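Local coordinates for RagA protein (Porphyromonas gingivalis, PDB 6SLN) that probably imports nutrients, most likely peptides, across the outer membrane through a plugged beta-barrel, using energy delivered by TonB, at residues M432-S437 against S472-P477; S676-S681 against N708-D713; G846-G851 against F863-G868; D615-F620 against L627-L632. One frame throughout, in Å; residues are numbered along the deposited sequence.

Contact 1: M432-S437 against S472-P477; sequences MRPFSS and SSKRMP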
loop_
_atom_site.group_PDB
_atom_site.type_symbol
_atom_site.label_atom_id
_atom_site.label_comp_id
_atom_site.label_asym_id
_atom_site.label_seq_id
_atom_site.Cartn_x
_atom_site.Cartn_y
_atom_site.Cartn_z
ATOM N N MET A 432 -6.329 -21.325 -6.032
ATOM C CA MET A 432 -5.101 -21.001 -5.323
ATOM C C MET A 432 -4.582 -19.609 -5.654
ATOM O O MET A 432 -3.637 -19.142 -5.012
ATOM C CB MET A 432 -4.036 -22.046 -5.656
ATOM C CG MET A 432 -4.512 -23.472 -5.468
ATOM S SD MET A 432 -4.758 -23.921 -3.715
ATOM C CE MET A 432 -6.541 -23.967 -3.628
ATOM N N ARG A 433 -5.181 -18.936 -6.633
ATOM C CA ARG A 433 -4.759 -17.604 -7.071
ATOM C C ARG A 433 -5.971 -16.690 -7.225
ATOM O O ARG A 433 -6.284 -16.211 -8.322
ATOM C CB ARG A 433 -3.980 -17.702 -8.379
ATOM C CG ARG A 433 -2.502 -17.506 -8.220
ATOM C CD ARG A 433 -1.869 -18.562 -7.360
ATOM N NE ARG A 433 -0.482 -18.763 -7.734
ATOM C CZ ARG A 433 0.313 -19.637 -7.135
ATOM N NH1 ARG A 433 -0.149 -20.375 -6.131
ATOM N NH2 ARG A 433 1.575 -19.757 -7.529
ATOM N N PRO A 434 -6.697 -16.450 -6.142
ATOM C CA PRO A 434 -7.794 -15.476 -6.199
ATOM C C PRO A 434 -7.277 -14.085 -6.519
ATOM O O PRO A 434 -6.138 -13.728 -6.198
ATOM C CB PRO A 434 -8.385 -15.521 -4.788
ATOM C CG PRO A 434 -7.223 -15.943 -3.937
ATOM C CD PRO A 434 -6.488 -16.961 -4.780
ATOM N N PHE A 435 -8.148 -13.293 -7.140
ATOM C CA PHE A 435 -7.830 -11.927 -7.529
ATOM C C PHE A 435 -9.132 -11.168 -7.679
ATOM O O PHE A 435 -10.024 -11.617 -8.398
ATOM C CB PHE A 435 -7.052 -11.888 -8.851
ATOM C CG PHE A 435 -6.824 -10.500 -9.390
ATOM C CD1 PHE A 435 -7.797 -9.857 -10.153
ATOM C CD2 PHE A 435 -5.625 -9.837 -9.151
ATOM C CE1 PHE A 435 -7.586 -8.571 -10.665
ATOM C CE2 PHE A 435 -5.406 -8.559 -9.665
ATOM C CZ PHE A 435 -6.396 -7.928 -10.428
ATOM N N SER A 436 -9.239 -10.022 -7.025
ATOM C CA SER A 436 -10.332 -9.107 -7.296
ATOM C C SER A 436 -9.755 -7.729 -7.533
ATOM O O SER A 436 -8.609 -7.452 -7.190
ATOM C CB SER A 436 -11.342 -9.026 -6.158
ATOM O OG SER A 436 -10.689 -8.884 -4.919
ATOM N N SER A 437 -10.574 -6.878 -8.141
ATOM C CA SER A 437 -10.261 -5.479 -8.330
ATOM C C SER A 437 -11.586 -4.754 -8.270
ATOM O O SER A 437 -12.509 -5.100 -9.005
ATOM C CB SER A 437 -9.552 -5.226 -9.662
ATOM O OG SER A 437 -9.841 -3.929 -10.178
ATOM N N SER A 472 -6.472 -7.108 -5.120
ATOM C CA SER A 472 -6.116 -8.019 -4.055
ATOM C C SER A 472 -5.751 -9.332 -4.700
ATOM O O SER A 472 -6.470 -9.813 -5.579
ATOM C CB SER A 472 -7.276 -8.202 -3.074
ATOM O OG SER A 472 -6.828 -8.985 -1.996
ATOM N N SER A 473 -4.642 -9.905 -4.273
ATOM C CA SER A 473 -4.139 -11.108 -4.906
ATOM C C SER A 473 -3.511 -11.993 -3.839
ATOM O O SER A 473 -2.813 -11.503 -2.945
ATOM C CB SER A 473 -3.139 -10.750 -6.020
ATOM O OG SER A 473 -2.122 -11.730 -6.136
ATOM N N LYS A 474 -3.765 -13.299 -3.930
ATOM C CA LYS A 474 -3.290 -14.228 -2.919
ATOM C C LYS A 474 -2.637 -15.438 -3.567
ATOM O O LYS A 474 -3.026 -15.870 -4.656
ATOM C CB LYS A 474 -4.438 -14.695 -1.998
ATOM C CG LYS A 474 -4.812 -13.685 -0.919
ATOM C CD LYS A 474 -5.737 -14.293 0.097
ATOM C CE LYS A 474 -6.947 -13.421 0.286
ATOM N NZ LYS A 474 -7.602 -13.705 1.583
ATOM N N ARG A 475 -1.632 -15.968 -2.878
ATOM C CA ARG A 475 -1.088 -17.306 -3.117
ATOM C C ARG A 475 -1.476 -18.152 -1.904
ATOM O O ARG A 475 -0.891 -18.003 -0.827
ATOM C CB ARG A 475 0.425 -17.252 -3.302
ATOM C CG ARG A 475 0.918 -18.028 -4.474
ATOM C CD ARG A 475 2.459 -18.026 -4.660
ATOM N NE ARG A 475 3.050 -16.694 -4.844
ATOM C CZ ARG A 475 2.848 -15.882 -5.884
ATOM N NH1 ARG A 475 2.052 -16.233 -6.888
ATOM N NH2 ARG A 475 3.447 -14.694 -5.909
ATOM N N MET A 476 -2.452 -19.043 -2.078
ATOM C CA MET A 476 -3.065 -19.744 -0.944
ATOM C C MET A 476 -2.078 -20.691 -0.257
ATOM O O MET A 476 -1.400 -21.476 -0.927
ATOM C CB MET A 476 -4.296 -20.518 -1.416
ATOM C CG MET A 476 -5.441 -19.608 -1.886
ATOM S SD MET A 476 -5.844 -18.312 -0.681
ATOM C CE MET A 476 -6.210 -19.361 0.713
ATOM N N PRO A 477 -1.964 -20.649 1.064
ATOM C CA PRO A 477 -1.090 -21.605 1.750
ATOM C C PRO A 477 -1.629 -23.023 1.624
ATOM O O PRO A 477 -2.786 -23.247 1.270
ATOM C CB PRO A 477 -1.110 -21.133 3.210
ATOM C CG PRO A 477 -2.408 -20.440 3.339
ATOM C CD PRO A 477 -2.685 -19.781 1.999
#
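The strand pieces 435-437 and 472-475 run antiparallel, their axes 5.0 Å apart with an angle of 173° between their directions, and F435 faces S473 as a non-hydrogen-bonded pair while S436 and S472 form a hydrogen-bonded one. Two bonds join that last pair, S472 N to S436 O at 3.0 Å and the reverse bond from S436 N to S472 O. Just before the strand, P434, being a proline, has no N-H to give; its carbonyl still takes a weak bond from K474 N. The CA-H of R433 points at K474 O, CA to O 3.4 Å. Pairing ends where M476 N donates to M432 O on a lone pair in the carbonyl plane. This is the end away from the turn of the beta hairpin 435-450/456-475, two neighbouring staves of a TonB-dependent receptor barrel. R433 bends at chi2 so that its guanidinium lies across R475: R475 CG sits over the centre of that flat group, 3.1 Å from R433 NH1. The two guanidinium planes are 68° apart, and R433 NH2 lies 3.6 Å from R475 NH1. D482, which bridges R433 NH1, and E488, which bridges R475 NE, probably offset the repulsion. P434 crosses K474 at about a right angle, CG against the lysine CB at 3.6 Å, so the ring rests on aliphatic carbon. Where the strands give way to loop, unbranched methionines pack on each other: M432 SD meets M476 CB at 4.1 Å. The edge of the F435 ring is turned to S473 CB, and S472 OG finds its partner in E491.

Contact 2: S676-S681 against N708-D713; sequences SWEKQS and NDMLID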
loop_
_atom_site.group_PDB
_atom_site.type_symbol
_atom_site.label_atom_id
_atom_site.label_comp_id
_atom_site.label_asym_id
_atom_site.label_seq_id
_atom_site.Cartn_x
_atom_site.Cartn_y
_atom_site.Cartn_z
ATOM N N SER A 676 10.079 17.569 -29.031
ATOM C CA SER A 676 8.950 18.479 -29.181
ATOM C C SER A 676 7.795 17.733 -29.847
ATOM O O SER A 676 7.852 16.517 -30.078
ATOM C CB SER A 676 9.376 19.731 -29.957
ATOM O OG SER A 676 8.406 20.774 -29.883
ATOM N N TRP A 677 6.724 18.473 -30.124
ATOM C CA TRP A 677 5.561 17.919 -30.799
ATOM C C TRP A 677 5.940 17.229 -32.099
ATOM O O TRP A 677 6.830 17.682 -32.828
ATOM C CB TRP A 677 4.572 19.024 -31.126
ATOM C CG TRP A 677 3.942 19.587 -29.954
ATOM C CD1 TRP A 677 4.484 20.489 -29.093
ATOM C CD2 TRP A 677 2.624 19.310 -29.483
ATOM N NE1 TRP A 677 3.581 20.798 -28.111
ATOM C CE2 TRP A 677 2.429 20.085 -28.322
ATOM C CE3 TRP A 677 1.584 18.496 -29.934
ATOM C CZ2 TRP A 677 1.240 20.055 -27.593
ATOM C CZ3 TRP A 677 0.404 18.476 -29.220
ATOM C CH2 TRP A 677 0.240 19.246 -28.062
ATOM N N GLU A 678 5.241 16.130 -32.389
ATOM C CA GLU A 678 5.145 15.617 -33.749
ATOM C C GLU A 678 4.079 16.427 -34.479
ATOM O O GLU A 678 2.989 16.654 -33.948
ATOM C CB GLU A 678 4.808 14.127 -33.726
ATOM C CG GLU A 678 4.293 13.525 -35.021
ATOM C CD GLU A 678 3.959 12.028 -34.870
ATOM O OE1 GLU A 678 4.928 11.249 -34.658
ATOM O OE2 GLU A 678 2.748 11.638 -34.951
ATOM N N LYS A 679 4.406 16.932 -35.658
ATOM C CA LYS A 679 3.527 17.871 -36.337
ATOM C C LYS A 679 2.967 17.235 -37.598
ATOM O O LYS A 679 3.710 16.691 -38.424
ATOM C CB LYS A 679 4.249 19.190 -36.624
ATOM C CG LYS A 679 4.417 20.020 -35.340
ATOM C CD LYS A 679 4.946 21.430 -35.566
ATOM C CE LYS A 679 6.468 21.505 -35.393
ATOM N NZ LYS A 679 6.993 20.933 -34.118
ATOM N N GLN A 680 1.649 17.269 -37.707
ATOM C CA GLN A 680 0.926 16.660 -38.797
ATOM C C GLN A 680 0.183 17.737 -39.562
ATOM O O GLN A 680 -0.242 18.745 -38.991
ATOM C CB GLN A 680 -0.062 15.614 -38.287
ATOM C CG GLN A 680 0.584 14.269 -38.044
ATOM C CD GLN A 680 -0.396 13.175 -37.665
ATOM O OE1 GLN A 680 -1.553 13.162 -38.105
ATOM N NE2 GLN A 680 0.063 12.257 -36.823
ATOM N N SER A 681 0.048 17.519 -40.865
ATOM C CA SER A 681 -0.834 18.314 -41.695
ATOM C C SER A 681 -1.788 17.370 -42.406
ATOM O O SER A 681 -1.491 16.188 -42.579
ATOM C CB SER A 681 -0.052 19.156 -42.706
ATOM O OG SER A 681 0.596 18.329 -43.650
ATOM N N ASN A 708 5.387 15.071 -39.865
ATOM C CA ASN A 708 6.746 15.601 -39.817
ATOM C C ASN A 708 7.135 15.849 -38.369
ATOM O O ASN A 708 6.279 15.906 -37.484
ATOM C CB ASN A 708 6.879 16.903 -40.622
ATOM C CG ASN A 708 7.409 16.670 -42.014
ATOM O OD1 ASN A 708 6.652 16.380 -42.936
ATOM N ND2 ASN A 708 8.729 16.756 -42.166
ATOM N N ASP A 709 8.439 16.046 -38.141
ATOM C CA ASP A 709 9.012 16.023 -36.791
ATOM C C ASP A 709 8.589 14.742 -36.069
ATOM O O ASP A 709 8.266 14.739 -34.876
ATOM C CB ASP A 709 8.620 17.268 -35.992
ATOM C CG ASP A 709 9.294 18.527 -36.504
ATOM O OD1 ASP A 709 9.799 18.481 -37.631
ATOM O OD2 ASP A 709 9.328 19.556 -35.790
ATOM N N MET A 710 8.605 13.638 -36.818
ATOM C CA MET A 710 7.949 12.407 -36.404
ATOM C C MET A 710 8.499 11.892 -35.076
ATOM O O MET A 710 9.713 11.724 -34.909
ATOM C CB MET A 710 8.113 11.358 -37.505
ATOM C CG MET A 710 7.749 9.942 -37.098
ATOM S SD MET A 710 7.142 8.979 -38.491
ATOM C CE MET A 710 5.521 9.700 -38.579
ATOM N N LEU A 711 7.600 11.642 -34.126
ATOM C CA LEU A 711 8.010 11.113 -32.826
ATOM C C LEU A 711 8.287 9.634 -32.993
ATOM O O LEU A 711 7.371 8.813 -32.986
ATOM C CB LEU A 711 6.946 11.372 -31.766
ATOM C CG LEU A 711 7.148 12.766 -31.191
ATOM C CD1 LEU A 711 5.929 13.287 -30.440
ATOM C CD2 LEU A 711 8.400 12.740 -30.310
ATOM N N ILE A 712 9.546 9.285 -33.187
ATOM C CA ILE A 712 9.938 7.890 -33.273
ATOM C C ILE A 712 10.604 7.517 -31.963
ATOM O O ILE A 712 11.486 8.237 -31.472
ATOM C CB ILE A 712 10.873 7.625 -34.466
ATOM C CG1 ILE A 712 10.160 7.909 -35.800
ATOM C CG2 ILE A 712 11.414 6.192 -34.400
ATOM C CD1 ILE A 712 10.836 7.267 -37.045
ATOM N N ASP A 713 10.137 6.427 -31.366
ATOM C CA ASP A 713 10.821 5.814 -30.234
ATOM C C ASP A 713 12.025 5.102 -30.849
ATOM O O ASP A 713 11.997 3.907 -31.170
ATOM C CB ASP A 713 9.881 4.875 -29.480
ATOM C CG ASP A 713 10.385 4.516 -28.101
ATOM O OD1 ASP A 713 11.518 4.904 -27.760
ATOM O OD2 ASP A 713 9.649 3.840 -27.353
#
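E678 and L711 cross obliquely in the beta hairpin 678-691/696-715 of the transporter barrel, close to where the second strand is broken. The glutamate holds CG anti to its backbone N (chi1 163°) and runs extended, which carries OE1 to the L711 N-H; that bond is 2.8 Å long and uses the anti lone pair of OE1. Beyond the break a side-chain carboxylate, not a backbone carbonyl, ties L711 to the first strand, and the extended glutamate chain provides the reach. S151 OG also binds OE1, while OE2 takes N641 ND2 and a weak bond from Q680 NE2, so both oxygens of this buried group have partners. L711 lays its branch against the glutamate stem, CD1 3.6 Å from E678 CB, and covers the apolar carbons with a leucine methyl. Regular pairing survives at one place: K679 and N708 form an antiparallel hydrogen-bonded pair, with K679 N to N708 O at 2.8 Å and N708 N to K679 O at 2.7 Å, both nearly along the C=O axis. D709 then takes a positive phi of 52°, a conformation that aspartate and asparagine tolerate better than most residues, and the chain turns out of register. Its side chain lies alongside that of K679, pointing the same way. The lysine bends at chi3 and chi4 to close a salt bridge, NZ reaching D709 OD2 at 3.2 Å from above the carboxylate plane. The carbonyl of D709 receives N728 ND2 and lies 3.4 Å from E678 CA, whose hydrogen points at D709 O.

Contact 3: G846-G851 against F863-G868; sequences GGFSLG and FAYIVG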
loop_
_atom_site.group_PDB
_atom_site.type_symbol
_atom_site.label_atom_id
_atom_site.label_comp_id
_atom_site.label_asym_id
_atom_site.label_seq_id
_atom_site.Cartn_x
_atom_site.Cartn_y
_atom_site.Cartn_z
ATOM N N GLY A 846 -13.763 -1.415 -44.378
ATOM C CA GLY A 846 -15.135 -1.130 -44.736
ATOM C C GLY A 846 -16.140 -1.838 -43.848
ATOM O O GLY A 846 -15.797 -2.572 -42.916
ATOM N N GLY A 847 -17.403 -1.576 -44.153
ATOM C CA GLY A 847 -18.515 -2.259 -43.531
ATOM C C GLY A 847 -19.766 -1.993 -44.336
ATOM O O GLY A 847 -19.800 -1.100 -45.192
ATOM N N PHE A 848 -20.791 -2.792 -44.069
ATOM C CA PHE A 848 -22.100 -2.505 -44.634
ATOM C C PHE A 848 -23.175 -3.012 -43.687
ATOM O O PHE A 848 -22.979 -3.991 -42.960
ATOM C CB PHE A 848 -22.284 -3.099 -46.037
ATOM C CG PHE A 848 -21.966 -4.559 -46.135
ATOM C CD1 PHE A 848 -20.657 -4.990 -46.327
ATOM C CD2 PHE A 848 -22.979 -5.509 -46.069
ATOM C CE1 PHE A 848 -20.358 -6.353 -46.434
ATOM C CE2 PHE A 848 -22.693 -6.875 -46.192
ATOM C CZ PHE A 848 -21.381 -7.297 -46.368
ATOM N N SER A 849 -24.304 -2.309 -43.691
ATOM C CA SER A 849 -25.432 -2.596 -42.815
ATOM C C SER A 849 -26.694 -2.724 -43.661
ATOM O O SER A 849 -26.990 -1.846 -44.482
ATOM C CB SER A 849 -25.587 -1.498 -41.749
ATOM O OG SER A 849 -24.432 -1.391 -40.920
ATOM N N LEU A 850 -27.404 -3.844 -43.498
ATOM C CA LEU A 850 -28.724 -4.055 -44.070
ATOM C C LEU A 850 -29.774 -3.842 -42.997
ATOM O O LEU A 850 -29.471 -3.600 -41.827
ATOM C CB LEU A 850 -28.864 -5.461 -44.646
ATOM C CG LEU A 850 -27.962 -5.830 -45.809
ATOM C CD1 LEU A 850 -27.005 -6.907 -45.357
ATOM C CD2 LEU A 850 -28.805 -6.303 -46.991
ATOM N N GLY A 851 -31.028 -3.957 -43.395
ATOM C CA GLY A 851 -32.085 -3.842 -42.421
ATOM C C GLY A 851 -33.467 -3.804 -43.026
ATOM O O GLY A 851 -33.763 -2.959 -43.874
ATOM N N PHE A 863 -22.336 -5.645 -40.959
ATOM C CA PHE A 863 -21.106 -6.260 -41.428
ATOM C C PHE A 863 -19.960 -5.260 -41.415
ATOM O O PHE A 863 -20.153 -4.043 -41.487
ATOM C CB PHE A 863 -21.232 -6.781 -42.852
ATOM C CG PHE A 863 -22.211 -7.871 -43.026
ATOM C CD1 PHE A 863 -23.560 -7.596 -43.104
ATOM C CD2 PHE A 863 -21.778 -9.169 -43.189
ATOM C CE1 PHE A 863 -24.456 -8.597 -43.308
ATOM C CE2 PHE A 863 -22.668 -10.175 -43.386
ATOM C CZ PHE A 863 -24.013 -9.892 -43.443
ATOM N N ALA A 864 -18.753 -5.816 -41.394
ATOM C CA ALA A 864 -17.512 -5.064 -41.369
ATOM C C ALA A 864 -16.421 -5.943 -41.964
ATOM O O ALA A 864 -16.464 -7.173 -41.846
ATOM C CB ALA A 864 -17.152 -4.643 -39.939
ATOM N N TYR A 865 -15.437 -5.315 -42.601
ATOM C CA TYR A 865 -14.351 -6.105 -43.162
ATOM C C TYR A 865 -13.016 -5.371 -43.067
ATOM O O TYR A 865 -12.943 -4.140 -42.947
ATOM C CB TYR A 865 -14.637 -6.504 -44.613
ATOM C CG TYR A 865 -15.013 -5.364 -45.519
ATOM C CD1 TYR A 865 -16.332 -4.954 -45.636
ATOM C CD2 TYR A 865 -14.054 -4.718 -46.282
ATOM C CE1 TYR A 865 -16.684 -3.917 -46.475
ATOM C CE2 TYR A 865 -14.396 -3.678 -47.128
ATOM C CZ TYR A 865 -15.709 -3.286 -47.221
ATOM O OH TYR A 865 -16.040 -2.249 -48.048
ATOM N N ILE A 866 -11.956 -6.172 -43.105
ATOM C CA ILE A 866 -10.576 -5.721 -43.056
ATOM C C ILE A 866 -9.845 -6.506 -44.139
ATOM O O ILE A 866 -9.596 -7.703 -43.977
ATOM C CB ILE A 866 -9.944 -5.949 -41.675
ATOM C CG1 ILE A 866 -10.676 -5.128 -40.617
ATOM C CG2 ILE A 866 -8.467 -5.616 -41.676
ATOM C CD1 ILE A 866 -10.391 -3.647 -40.688
ATOM N N VAL A 867 -9.524 -5.843 -45.246
ATOM C CA VAL A 867 -8.917 -6.467 -46.418
ATOM C C VAL A 867 -7.479 -5.985 -46.554
ATOM O O VAL A 867 -7.189 -4.803 -46.349
ATOM C CB VAL A 867 -9.717 -6.146 -47.695
ATOM C CG1 VAL A 867 -9.077 -6.803 -48.907
ATOM C CG2 VAL A 867 -11.166 -6.585 -47.533
ATOM N N GLY A 868 -6.582 -6.894 -46.915
ATOM C CA GLY A 868 -5.181 -6.551 -46.964
ATOM C C GLY A 868 -4.415 -6.822 -45.690
ATOM O O GLY A 868 -3.224 -6.481 -45.625
#
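F863 leaves its strand with CG anti to the carbonyl carbon, and CB comes first over the F848 ring, 3.5 Å from the ring centroid and almost on the normal: a CH-pi contact. CB also touches F848 O at 3.3 Å. Its CG follows above the rim, 3.4 Å from F848 CE2. CD1 lies nearest that same CE2, while CD2 is turned to F848 CZ at 3.7 Å. Farther out, CE1 still borders F848 CE2 but lies slightly nearer the methyl L850 CD1, at 3.7 Å. The two planes are only 12° from parallel, but the rings are strongly displaced and share little of their faces. L927 and L929 of strand 921-937 also touch F863. The two segments belong to the beta hairpin 844-853/857-873 of the barrel, and F848-F863 and G846-Y865 are both antiparallel hydrogen-bonded pairs with their side chains on the same face. Y865 holds CG in the crowded position between its N and carbonyl carbon (chi1 52°), which folds the ring across the hairpin onto G846, whose CA is 3.6 Å from the ring centroid. A CB on G846 would collide with the ring, so glycine suits the place; this matches the glycine-aromatic pairing, called a mortise-tenon joint, described in other outer-membrane barrels. F848 takes the same crowded rotamer and meets Y865 edge to edge. On the other face small G847 and A864 pair with CA atoms 3.7 Å apart.

Contact 4: D615-F620 against L627-L632; sequences DIYNKF and LSDLRL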
loop_
_atom_site.group_PDB
_atom_site.type_symbol
_atom_site.label_atom_id
_atom_site.label_comp_id
_atom_site.label_asym_id
_atom_site.label_seq_id
_atom_site.Cartn_x
_atom_site.Cartn_y
_atom_site.Cartn_z
ATOM N N ASP A 615 -21.656 25.228 -51.523
ATOM C CA ASP A 615 -22.924 24.525 -51.705
ATOM C C ASP A 615 -23.341 24.590 -53.169
ATOM O O ASP A 615 -23.978 25.553 -53.605
ATOM C CB ASP A 615 -23.999 25.105 -50.800
ATOM C CG ASP A 615 -25.134 24.140 -50.586
ATOM O OD1 ASP A 615 -25.648 23.596 -51.591
ATOM O OD2 ASP A 615 -25.493 23.899 -49.412
ATOM N N ILE A 616 -23.018 23.541 -53.921
ATOM C CA ILE A 616 -23.221 23.591 -55.361
ATOM C C ILE A 616 -24.696 23.442 -55.724
ATOM O O ILE A 616 -25.146 24.009 -56.727
ATOM C CB ILE A 616 -22.334 22.523 -56.024
ATOM C CG1 ILE A 616 -20.866 22.947 -55.917
ATOM C CG2 ILE A 616 -22.724 22.291 -57.470
ATOM C CD1 ILE A 616 -19.871 21.825 -56.100
ATOM N N TYR A 617 -25.483 22.724 -54.917
ATOM C CA TYR A 617 -26.882 22.508 -55.289
ATOM C C TYR A 617 -27.707 23.780 -55.143
ATOM O O TYR A 617 -28.503 24.108 -56.031
ATOM C CB TYR A 617 -27.506 21.392 -54.454
ATOM C CG TYR A 617 -28.984 21.166 -54.752
ATOM C CD1 TYR A 617 -29.394 20.558 -55.939
ATOM C CD2 TYR A 617 -29.967 21.557 -53.846
ATOM C CE1 TYR A 617 -30.739 20.341 -56.213
ATOM C CE2 TYR A 617 -31.316 21.346 -54.115
ATOM C CZ TYR A 617 -31.695 20.736 -55.296
ATOM O OH TYR A 617 -33.032 20.524 -55.558
ATOM N N ASN A 618 -27.557 24.493 -54.023
ATOM C CA ASN A 618 -28.353 25.697 -53.807
ATOM C C ASN A 618 -27.917 26.834 -54.716
ATOM O O ASN A 618 -28.753 27.639 -55.149
ATOM C CB ASN A 618 -28.267 26.145 -52.349
ATOM C CG ASN A 618 -28.713 25.064 -51.381
ATOM O OD1 ASN A 618 -27.961 24.650 -50.506
ATOM N ND2 ASN A 618 -29.935 24.580 -51.559
ATOM N N LYS A 619 -26.623 26.908 -55.012
ATOM C CA LYS A 619 -26.099 28.023 -55.783
ATOM C C LYS A 619 -26.492 27.895 -57.248
ATOM O O LYS A 619 -27.189 28.757 -57.790
ATOM C CB LYS A 619 -24.579 28.099 -55.585
ATOM C CG LYS A 619 -23.892 29.371 -56.053
ATOM C CD LYS A 619 -24.781 30.584 -56.026
ATOM C CE LYS A 619 -24.046 31.769 -56.631
ATOM N NZ LYS A 619 -24.607 33.121 -56.358
ATOM N N PHE A 620 -26.121 26.787 -57.885
ATOM C CA PHE A 620 -26.204 26.645 -59.336
ATOM C C PHE A 620 -27.305 25.688 -59.789
ATOM O O PHE A 620 -28.182 26.093 -60.561
ATOM C CB PHE A 620 -24.830 26.205 -59.870
ATOM C CG PHE A 620 -23.685 27.030 -59.341
ATOM C CD1 PHE A 620 -23.608 28.381 -59.614
ATOM C CD2 PHE A 620 -22.690 26.448 -58.567
ATOM C CE1 PHE A 620 -22.563 29.140 -59.147
ATOM C CE2 PHE A 620 -21.638 27.210 -58.083
ATOM C CZ PHE A 620 -21.573 28.557 -58.375
ATOM N N LEU A 627 -31.869 14.871 -58.070
ATOM C CA LEU A 627 -30.831 15.261 -57.122
ATOM C C LEU A 627 -31.355 16.305 -56.145
ATOM O O LEU A 627 -32.015 17.268 -56.539
ATOM C CB LEU A 627 -29.601 15.802 -57.843
ATOM C CG LEU A 627 -28.327 15.676 -57.007
ATOM C CD1 LEU A 627 -27.153 15.486 -57.926
ATOM C CD2 LEU A 627 -28.120 16.889 -56.119
ATOM N N SER A 628 -31.025 16.118 -54.867
ATOM C CA SER A 628 -31.629 16.878 -53.786
ATOM C C SER A 628 -30.628 17.561 -52.868
ATOM O O SER A 628 -31.043 18.397 -52.056
ATOM C CB SER A 628 -32.536 15.975 -52.942
ATOM O OG SER A 628 -31.762 15.025 -52.206
ATOM N N ASP A 629 -29.342 17.233 -52.951
ATOM C CA ASP A 629 -28.325 18.046 -52.298
ATOM C C ASP A 629 -26.959 17.674 -52.854
ATOM O O ASP A 629 -26.692 16.504 -53.132
ATOM C CB ASP A 629 -28.328 17.886 -50.770
ATOM C CG ASP A 629 -27.710 19.094 -50.062
ATOM O OD1 ASP A 629 -27.284 20.039 -50.769
ATOM O OD2 ASP A 629 -27.641 19.100 -48.812
ATOM N N LEU A 630 -26.114 18.685 -53.035
ATOM C CA LEU A 630 -24.723 18.489 -53.414
ATOM C C LEU A 630 -23.894 19.518 -52.662
ATOM O O LEU A 630 -24.244 20.703 -52.647
ATOM C CB LEU A 630 -24.525 18.636 -54.929
ATOM C CG LEU A 630 -23.452 17.736 -55.538
ATOM C CD1 LEU A 630 -23.624 17.672 -57.027
ATOM C CD2 LEU A 630 -22.060 18.234 -55.195
ATOM N N ARG A 631 -22.815 19.062 -52.029
ATOM C CA ARG A 631 -21.891 19.955 -51.347
ATOM C C ARG A 631 -20.458 19.545 -51.659
ATOM O O ARG A 631 -20.142 18.362 -51.819
ATOM C CB ARG A 631 -22.121 19.971 -49.832
ATOM C CG ARG A 631 -23.448 20.576 -49.410
ATOM C CD ARG A 631 -23.569 20.641 -47.899
ATOM N NE ARG A 631 -23.312 19.348 -47.264
ATOM C CZ ARG A 631 -24.253 18.458 -46.972
ATOM N NH1 ARG A 631 -25.521 18.719 -47.262
ATOM N NH2 ARG A 631 -23.924 17.308 -46.396
ATOM N N LEU A 632 -19.600 20.556 -51.760
ATOM C CA LEU A 632 -18.177 20.406 -52.022
ATOM C C LEU A 632 -17.435 21.035 -50.850
ATOM O O LEU A 632 -17.802 22.122 -50.391
ATOM C CB LEU A 632 -17.824 21.062 -53.369
ATOM C CG LEU A 632 -16.445 21.073 -54.035
ATOM C CD1 LEU A 632 -15.495 21.989 -53.304
ATOM C CD2 LEU A 632 -15.876 19.684 -54.121
#
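A helix end laid crosswise on a beta strand is bonded to it through its own backbone: Y617 N, in the first turn, donates to L630 O at 3.3 Å. The axes of the short pieces 616-620 and 627-632 run at 105° to each other and come within 6.7 Å. The first-turn N-H groups of a helix have no carbonyl within the helix, so an outside acceptor suits them. D615 supplies another as N-cap, its OD1 taking N618 N in a nearly straight bond of 3.2 Å from above the carboxylate plane. Aspartate is short enough to fold back in this way. Its OD1 is 4.0 Å from D629 OD1, a like-charge approach probably eased by the helix N terminus and by R631, whose NH1 bridges D629 OD2 at 2.7 Å. Y617 holds CG anti to its backbone N (chi1 177°), so the ring reaches back along the strand and lies with one face over S628 O, 3.6 Å above the ring plane. A classic beta bulge sets the two residues S628 and D629 opposite the single G690 of the next strand, and the flat ring covers its backbone. At one side Y617 CD1 packs on L627 CD2 at 3.9 Å, the two side chains lying antiparallel, alongside one another. I616 extends the apolar seam the other way, its CD1 lying 3.5 Å from L632 CB. Helix 616-621 thus fills the connection between barrel strands 604-614 and 627-641, probably on the periplasmic side; L630 and L632 rest on L687 of strand 678-691, and K619 makes a cation-pi contact with W583.

Overall arrangement
From the N terminus, after the plug, the chain enters the barrel and closes the four contacts in series, none nested in or crossing another. Contact 1 comes first, joining the far ends of hairpin 435-450/456-475. Contact 4 follows, closing the short helical connection from strand 604-614 into strand 627-641. The neighbour of that strand, 678-691, opens contact 2, which closes when 696-715 returns, beside plug residues such as S151. Contact 3 is last, within hairpin 844-853/857-873. Contacts 1 and 4 lie about 65 Å apart between centres, on opposite sides of the chain's centre. No two contacts touch; all four reach the strands of the same barrel.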